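Local coordinates for protein botulinum neurotoxin type C1 (Clostridium botulinum, PDB 3R4S) that belongs to the clostridial neurotoxins, zinc proteases that block neurotransmitter release, and enters nerve cells through its receptor-binding region by binding two ganglioside molecules, at residues 240-245 / 426-431; 247-252 / 289-294. All coordinates share one frame; numbering follows the deposited sequence.

Interaction 1: residues 240-245 / 426-431; sequences DYWGND and FVPVSE
F426 brings its carbonyl to the loop 240-245, while its ring is directed to S369 and I371 of strand 367-374. The backbone N of Y241 donates to F426 O at 2.8 Å, with an N-H...O angle of 151°. The donor sits above the carbonyl plane. The same oxygen touches D240 CB at 3.2 Å.

V427 follows and meets both aromatic residues of the loop. Its CG2 lies 3.7 Å from Y241 CB, and the two side chains lie side by side, pointing the same way. The Y241 ring goes on to meet F282 edge-to-face. The other branch, CG1, is anti to the backbone N (chi1 -176°) and reaches W242 NE1 at 4.0 Å.

P428 turns its ring toward the loop. Its CG approaches W242 CD1 at 3.6 Å and also packs against the carboxylate of D240. P428 O and W242 NE1 are joined by a water, 2.8 Å from each atom. The water lies in the indole plane at its edge, accepts from NE1 and donates to P428 O.

D240 ties the loop together through its carboxylate. Its CG lies between the backbone N and the carbonyl carbon (chi1 69°), which turns the carboxylate over the following backbone. OD1 accepts from W242 N at 2.9 Å and from N244 N, and the two donors come from opposite faces of the carboxylate plane. Y241 CD2 sits over one face of the W242 indole, offset toward the rim. The backbone of W242 is hydrogen-bonded to that of W147, and N244 OD1 accepts from W147 NE1, so the loop touches the N-terminal receptor-binding part. The arrangement is an Asx turn combined with a type I beta turn, D240 to G243, packed against the last strand of the beta-trefoil.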
loop_
_atom_site.group_PDB
_atom_site.type_symbol
_atom_site.label_atom_id
_atom_site.label_comp_id
_atom_site.label_asym_id
_atom_site.label_seq_id
_atom_site.Cartn_x
_atom_site.Cartn_y
_atom_site.Cartn_z
ATOM N N ASP A 240 -4.102 -3.133 -5.339
ATOM C CA ASP A 240 -3.204 -4.271 -5.301
ATOM C C ASP A 240 -2.357 -4.173 -4.039
ATOM O O ASP A 240 -2.511 -3.253 -3.249
ATOM C CB ASP A 240 -2.349 -4.411 -6.582
ATOM C CG ASP A 240 -1.295 -3.308 -6.741
ATOM O OD1 ASP A 240 -0.866 -2.698 -5.736
ATOM O OD2 ASP A 240 -0.877 -3.069 -7.903
ATOM N N TYR A 241 -1.468 -5.134 -3.858
ATOM C CA TYR A 241 -0.751 -5.298 -2.609
ATOM C C TYR A 241 0.158 -4.113 -2.304
ATOM O O TYR A 241 0.498 -3.870 -1.145
ATOM C CB TYR A 241 0.081 -6.583 -2.678
ATOM C CG TYR A 241 0.575 -7.072 -1.344
ATOM C CD1 TYR A 241 -0.282 -7.726 -0.459
ATOM C CD2 TYR A 241 1.900 -6.894 -0.970
ATOM C CE1 TYR A 241 0.168 -8.183 0.756
ATOM C CE2 TYR A 241 2.362 -7.361 0.246
ATOM C CZ TYR A 241 1.492 -8.001 1.103
ATOM O OH TYR A 241 1.952 -8.451 2.318
ATOM N N TRP A 242 0.571 -3.385 -3.340
ATOM C CA TRP A 242 1.457 -2.231 -3.132
ATOM C C TRP A 242 0.685 -0.915 -3.061
ATOM O O TRP A 242 1.278 0.165 -2.915
ATOM C CB TRP A 242 2.554 -2.163 -4.201
ATOM C CG TRP A 242 3.364 -3.448 -4.316
ATOM C CD1 TRP A 242 3.648 -4.141 -5.461
ATOM C CD2 TRP A 242 3.981 -4.181 -3.243
ATOM N NE1 TRP A 242 4.409 -5.249 -5.166
ATOM C CE2 TRP A 242 4.624 -5.299 -3.814
ATOM C CE3 TRP A 242 4.055 -3.995 -1.856
ATOM C CZ2 TRP A 242 5.327 -6.229 -3.049
ATOM C CZ3 TRP A 242 4.756 -4.924 -1.096
ATOM C CH2 TRP A 242 5.382 -6.026 -1.698
ATOM N N GLY A 243 -0.642 -1.002 -3.146
ATOM C CA GLY A 243 -1.479 0.178 -3.010
ATOM C C GLY A 243 -1.822 0.873 -4.319
ATOM O O GLY A 243 -2.450 1.935 -4.316
ATOM N N ASN A 244 -1.397 0.299 -5.439
ATOM C CA ASN A 244 -1.808 0.814 -6.741
ATOM C C ASN A 244 -3.179 0.247 -7.121
ATOM O O ASN A 244 -3.589 -0.788 -6.591
ATOM C CB ASN A 244 -0.742 0.506 -7.803
ATOM C CG ASN A 244 0.506 1.376 -7.639
ATOM O OD1 ASN A 244 0.406 2.587 -7.426
ATOM N ND2 ASN A 244 1.678 0.763 -7.730
ATOM N N ASP A 245 -3.897 0.936 -8.005
ATOM C CA ASP A 245 -5.226 0.500 -8.413
ATOM C C ASP A 245 -5.217 -0.943 -8.912
ATOM O O ASP A 245 -4.443 -1.297 -9.799
ATOM C CB ASP A 245 -5.799 1.401 -9.517
ATOM C CG ASP A 245 -6.136 2.798 -9.023
ATOM O OD1 ASP A 245 -6.101 3.034 -7.793
ATOM O OD2 ASP A 245 -6.425 3.668 -9.875
ATOM N N PHE A 426 -3.404 -8.983 -3.740
ATOM C CA PHE A 426 -3.037 -9.271 -5.115
ATOM C C PHE A 426 -1.725 -8.604 -5.445
ATOM O O PHE A 426 -1.674 -7.378 -5.571
ATOM C CB PHE A 426 -4.129 -8.767 -6.064
ATOM C CG PHE A 426 -5.422 -9.499 -5.918
ATOM C CD1 PHE A 426 -5.617 -10.713 -6.566
ATOM C CD2 PHE A 426 -6.429 -9.002 -5.113
ATOM C CE1 PHE A 426 -6.802 -11.422 -6.419
ATOM C CE2 PHE A 426 -7.627 -9.703 -4.961
ATOM C CZ PHE A 426 -7.817 -10.908 -5.615
ATOM N N VAL A 427 -0.669 -9.407 -5.575
ATOM C CA VAL A 427 0.661 -8.885 -5.880
ATOM C C VAL A 427 0.923 -8.884 -7.381
ATOM O O VAL A 427 0.927 -9.935 -8.013
ATOM C CB VAL A 427 1.766 -9.697 -5.204
ATOM C CG1 VAL A 427 3.111 -9.051 -5.472
ATOM C CG2 VAL A 427 1.514 -9.809 -3.711
ATOM N N PRO A 428 1.159 -7.700 -7.960
ATOM C CA PRO A 428 1.403 -7.635 -9.407
ATOM C C PRO A 428 2.632 -8.446 -9.806
ATOM O O PRO A 428 3.628 -8.469 -9.080
ATOM C CB PRO A 428 1.640 -6.139 -9.666
ATOM C CG PRO A 428 2.025 -5.574 -8.350
ATOM C CD PRO A 428 1.272 -6.381 -7.318
ATOM N N VAL A 429 2.556 -9.113 -10.953
ATOM C CA VAL A 429 3.681 -9.892 -11.451
ATOM C C VAL A 429 4.618 -8.960 -12.200
ATOM O O VAL A 429 4.193 -8.258 -13.119
ATOM C CB VAL A 429 3.208 -11.017 -12.399
ATOM C CG1 VAL A 429 4.390 -11.806 -12.910
ATOM C CG2 VAL A 429 2.222 -11.926 -11.689
ATOM N N SER A 430 5.885 -8.945 -11.805
ATOM C CA SER A 430 6.863 -8.064 -12.446
ATOM C C SER A 430 7.158 -8.482 -13.891
ATOM O O SER A 430 7.097 -7.659 -14.808
ATOM C CB SER A 430 8.159 -8.005 -11.636
ATOM O OG SER A 430 8.829 -9.250 -11.667
ATOM N N GLU A 431 7.473 -9.758 -14.091
ATOM C CA GLU A 431 7.709 -10.280 -15.436
ATOM C C GLU A 431 6.418 -10.310 -16.255
ATOM O O GLU A 431 5.983 -9.287 -16.786
ATOM C CB GLU A 431 8.323 -11.680 -15.372
ATOM C CG GLU A 431 8.555 -12.316 -16.736
ATOM C CD GLU A 431 9.143 -13.713 -16.637
ATOM O OE1 GLU A 431 9.856 -13.993 -15.646
ATOM O OE2 GLU A 431 8.891 -14.527 -17.551
HETATM O O HOH W 1 5.212 -6.945 -7.279
#

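Interaction 2: residues 247-252 / 289-294; sequences RYNKEY and IIKRIR. With SIA (N-acetyl-alpha-neuraminic acid), chain D.
The ring of Y248 has R292 CB over one face, in a CH-pi contact 3.4 Å from the ring centroid and 10° off its normal. This contact belongs to the beta-trefoil, where the chain entering strand 251-256 runs beside strand 288-292. I290 C lies in the plane of the Y248 ring at its edge. I290 CG2 packs on Y248 CD1 at 3.6 Å. The R292 chain crosses the ring at about a right angle, and its guanidinium plane is turned 76° from it. Y248 OH is hydrogen-bonded to D306. R247 O lies in plane at the edge of the Y252 ring, and Y252 OH accepts from R247 N at 2.9 Å.

N249 N donates to I290 O at 2.9 Å, almost straight. A water links R247 O, K250 N and I290 N.

K291 belongs to the N-acetyl-alpha-neuraminic acid pocket, one of two sialic acid sites; its CE lies 3.9 Å from O1A of the sugar. Its chain bends at chi2 (-66°) and chi3, which brings the ammonium back to N249. K291 NZ donates to N249 OD1 at 2.7 Å from above the amide plane, and a second water bridges N249 OD1 to R292 N.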
loop_
_atom_site.group_PDB
_atom_site.type_symbol
_atom_site.label_atom_id
_atom_site.label_comp_id
_atom_site.label_asym_id
_atom_site.label_seq_id
_atom_site.Cartn_x
_atom_site.Cartn_y
_atom_site.Cartn_z
ATOM N N ARG A 247 -6.429 -3.979 -11.144
ATOM C CA ARG A 247 -6.831 -3.989 -12.552
ATOM C C ARG A 247 -7.390 -5.334 -13.009
ATOM O O ARG A 247 -6.917 -6.391 -12.576
ATOM C CB ARG A 247 -5.624 -3.661 -13.435
ATOM C CG ARG A 247 -5.061 -2.265 -13.219
ATOM C CD ARG A 247 -5.958 -1.229 -13.871
ATOM N NE ARG A 247 -5.371 0.108 -13.803
ATOM C CZ ARG A 247 -5.793 1.145 -14.522
ATOM N NH1 ARG A 247 -6.804 1.000 -15.375
ATOM N NH2 ARG A 247 -5.205 2.326 -14.392
ATOM N N TYR A 248 -8.385 -5.281 -13.892
ATOM C CA TYR A 248 -8.842 -6.457 -14.632
ATOM C C TYR A 248 -7.832 -6.790 -15.723
ATOM O O TYR A 248 -7.069 -5.923 -16.149
ATOM C CB TYR A 248 -10.206 -6.194 -15.285
ATOM C CG TYR A 248 -11.340 -6.035 -14.301
ATOM C CD1 TYR A 248 -11.858 -7.137 -13.625
ATOM C CD2 TYR A 248 -11.888 -4.787 -14.043
ATOM C CE1 TYR A 248 -12.894 -7.004 -12.724
ATOM C CE2 TYR A 248 -12.932 -4.635 -13.133
ATOM C CZ TYR A 248 -13.431 -5.749 -12.476
ATOM O OH TYR A 248 -14.465 -5.616 -11.567
ATOM N N ASN A 249 -7.830 -8.045 -16.165
ATOM C CA ASN A 249 -7.001 -8.474 -17.289
ATOM C C ASN A 249 -5.510 -8.336 -17.030
ATOM O O ASN A 249 -4.730 -8.075 -17.947
ATOM C CB ASN A 249 -7.357 -7.703 -18.561
ATOM C CG ASN A 249 -8.835 -7.746 -18.873
ATOM O OD1 ASN A 249 -9.537 -8.701 -18.528
ATOM N ND2 ASN A 249 -9.321 -6.703 -19.526
ATOM N N LYS A 250 -5.107 -8.515 -15.783
ATOM C CA LYS A 250 -3.709 -8.358 -15.429
ATOM C C LYS A 250 -3.335 -9.453 -14.450
ATOM O O LYS A 250 -4.093 -9.760 -13.530
ATOM C CB LYS A 250 -3.468 -6.963 -14.840
ATOM C CG LYS A 250 -2.104 -6.750 -14.195
ATOM C CD LYS A 250 -1.956 -5.310 -13.684
ATOM C CE LYS A 250 -0.621 -5.090 -12.959
ATOM N NZ LYS A 250 0.553 -5.222 -13.873
ATOM N N GLU A 251 -2.174 -10.056 -14.667
ATOM C CA GLU A 251 -1.701 -11.159 -13.845
ATOM C C GLU A 251 -1.365 -10.735 -12.428
ATOM O O GLU A 251 -0.623 -9.776 -12.231
ATOM C CB GLU A 251 -0.448 -11.780 -14.468
ATOM C CG GLU A 251 -0.689 -12.523 -15.766
ATOM C CD GLU A 251 0.543 -13.301 -16.212
ATOM O OE1 GLU A 251 1.670 -12.750 -16.157
ATOM O OE2 GLU A 251 0.380 -14.469 -16.610
ATOM N N TYR A 252 -1.886 -11.468 -11.444
ATOM C CA TYR A 252 -1.499 -11.247 -10.049
ATOM C C TYR A 252 -1.125 -12.541 -9.354
ATOM O O TYR A 252 -1.614 -13.620 -9.716
ATOM C CB TYR A 252 -2.633 -10.593 -9.254
ATOM C CG TYR A 252 -2.952 -9.165 -9.654
ATOM C CD1 TYR A 252 -2.144 -8.099 -9.243
ATOM C CD2 TYR A 252 -4.064 -8.882 -10.429
ATOM C CE1 TYR A 252 -2.445 -6.775 -9.606
ATOM C CE2 TYR A 252 -4.369 -7.571 -10.803
ATOM C CZ TYR A 252 -3.564 -6.525 -10.383
ATOM O OH TYR A 252 -3.882 -5.235 -10.766
ATOM N N ILE A 289 -5.870 -14.040 -13.152
ATOM C CA ILE A 289 -6.255 -12.835 -13.854
ATOM C C ILE A 289 -7.712 -12.598 -13.499
ATOM O O ILE A 289 -8.512 -13.533 -13.522
ATOM C CB ILE A 289 -6.114 -13.001 -15.384
ATOM C CG1 ILE A 289 -4.643 -13.203 -15.759
ATOM C CG2 ILE A 289 -6.712 -11.797 -16.105
ATOM C CD1 ILE A 289 -4.407 -13.424 -17.249
ATOM N N ILE A 290 -8.049 -11.359 -13.159
ATOM C CA ILE A 290 -9.409 -11.008 -12.769
ATOM C C ILE A 290 -10.202 -10.564 -13.989
ATOM O O ILE A 290 -9.729 -9.737 -14.765
ATOM C CB ILE A 290 -9.402 -9.858 -11.732
ATOM C CG1 ILE A 290 -8.404 -10.158 -10.603
ATOM C CG2 ILE A 290 -10.800 -9.621 -11.173
ATOM C CD1 ILE A 290 -8.174 -9.004 -9.661
ATOM N N LYS A 291 -11.404 -11.105 -14.160
ATOM C CA LYS A 291 -12.230 -10.748 -15.318
ATOM C C LYS A 291 -13.530 -10.096 -14.873
ATOM O O LYS A 291 -14.220 -10.602 -13.986
ATOM C CB LYS A 291 -12.555 -11.980 -16.173
ATOM C CG LYS A 291 -11.347 -12.823 -16.526
ATOM C CD LYS A 291 -10.379 -12.087 -17.442
ATOM C CE LYS A 291 -11.003 -11.793 -18.807
ATOM N NZ LYS A 291 -10.028 -11.096 -19.723
ATOM N N ARG A 292 -13.883 -8.992 -15.515
ATOM C CA ARG A 292 -15.073 -8.247 -15.131
ATOM C C ARG A 292 -16.364 -8.819 -15.721
ATOM O O ARG A 292 -16.425 -9.179 -16.892
ATOM C CB ARG A 292 -14.930 -6.781 -15.533
ATOM C CG ARG A 292 -16.058 -5.875 -15.006
ATOM C CD ARG A 292 -15.850 -4.413 -15.441
ATOM N NE ARG A 292 -15.885 -4.294 -16.893
ATOM C CZ ARG A 292 -15.044 -3.562 -17.620
ATOM N NH1 ARG A 292 -14.074 -2.859 -17.040
ATOM N NH2 ARG A 292 -15.173 -3.535 -18.940
ATOM N N ILE A 293 -17.394 -8.899 -14.891
ATOM C CA ILE A 293 -18.734 -9.236 -15.351
ATOM C C ILE A 293 -19.582 -7.971 -15.314
ATOM O O ILE A 293 -20.253 -7.636 -16.286
ATOM C CB ILE A 293 -19.380 -10.312 -14.469
ATOM C CG1 ILE A 293 -18.719 -11.674 -14.718
ATOM C CG2 ILE A 293 -20.880 -10.393 -14.733
ATOM C CD1 ILE A 293 -19.178 -12.743 -13.747
ATOM N N ARG A 294 -19.529 -7.262 -14.186
ATOM C CA ARG A 294 -20.235 -5.986 -14.038
ATOM C C ARG A 294 -19.372 -4.962 -13.299
ATOM O O ARG A 294 -18.847 -5.236 -12.212
ATOM C CB ARG A 294 -21.558 -6.181 -13.293
ATOM C CG ARG A 294 -22.449 -4.942 -13.296
ATOM C CD ARG A 294 -23.536 -5.037 -12.239
ATOM N NE ARG A 294 -22.998 -4.787 -10.904
ATOM C CZ ARG A 294 -23.659 -5.020 -9.770
ATOM N NH1 ARG A 294 -24.887 -5.529 -9.803
ATOM N NH2 ARG A 294 -23.087 -4.751 -8.600
HETATM C C1 SIA D . -11.699 -15.256 -20.528
HETATM C C2 SIA D . -12.803 -15.054 -21.543
HETATM C C3 SIA D . -12.317 -15.331 -22.967
HETATM C C4 SIA D . -12.195 -16.809 -23.295
HETATM C C5 SIA D . -13.444 -17.553 -22.862
HETATM C C6 SIA D . -13.689 -17.283 -21.382
HETATM C C7 SIA D . -14.889 -18.037 -20.817
HETATM C C8 SIA D . -15.081 -17.691 -19.341
HETATM C C9 SIA D . -16.092 -18.629 -18.689
HETATM C C10 SIA D . -13.812 -19.783 -23.723
HETATM C C11 SIA D . -13.364 -21.221 -23.752
HETATM N N5 SIA D . -13.090 -18.958 -22.960
HETATM O O1A SIA D . -12.031 -15.484 -19.335
HETATM O O1B SIA D . -10.502 -15.179 -20.897
HETATM O O2 SIA D . -13.229 -13.690 -21.446
HETATM O O4 SIA D . -12.023 -16.972 -24.706
HETATM O O6 SIA D . -13.909 -15.885 -21.184
HETATM O O7 SIA D . -16.071 -17.657 -21.535
HETATM O O8 SIA D . -13.822 -17.761 -18.645
HETATM O O9 SIA D . -15.456 -19.900 -18.524
HETATM O O10 SIA D . -14.782 -19.391 -24.356
HETATM O O HOH W 2 -6.542 -8.885 -13.292
HETATM O O HOH W 3 -12.194 -8.130 -17.766
#

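Overall arrangement
Interactions 1 and 2 have centres about 12 Å apart, and both reach the same sheet, through strands 424-428 and 251-256. Strand 251-256 lies between 424-428 and 288-292; it supplies part of interaction 2 and lines the strand of interaction 1. Y252 of interaction 2 also touches interaction 1: its CD1 lies 3.6 Å from P428 N, and its side chain meets D240. The loop of interaction 1 runs on through L246 into interaction 2. Interaction 1, its centre about 9 Å from the centre of the chain, lies beside the N-terminal receptor-binding part. Interaction 2, at about 19 Å by the same measure, reaches the N-acetyl-alpha-neuraminic acid pocket, where Y309, N320, Q346 and T347 hydrogen-bond the sugar.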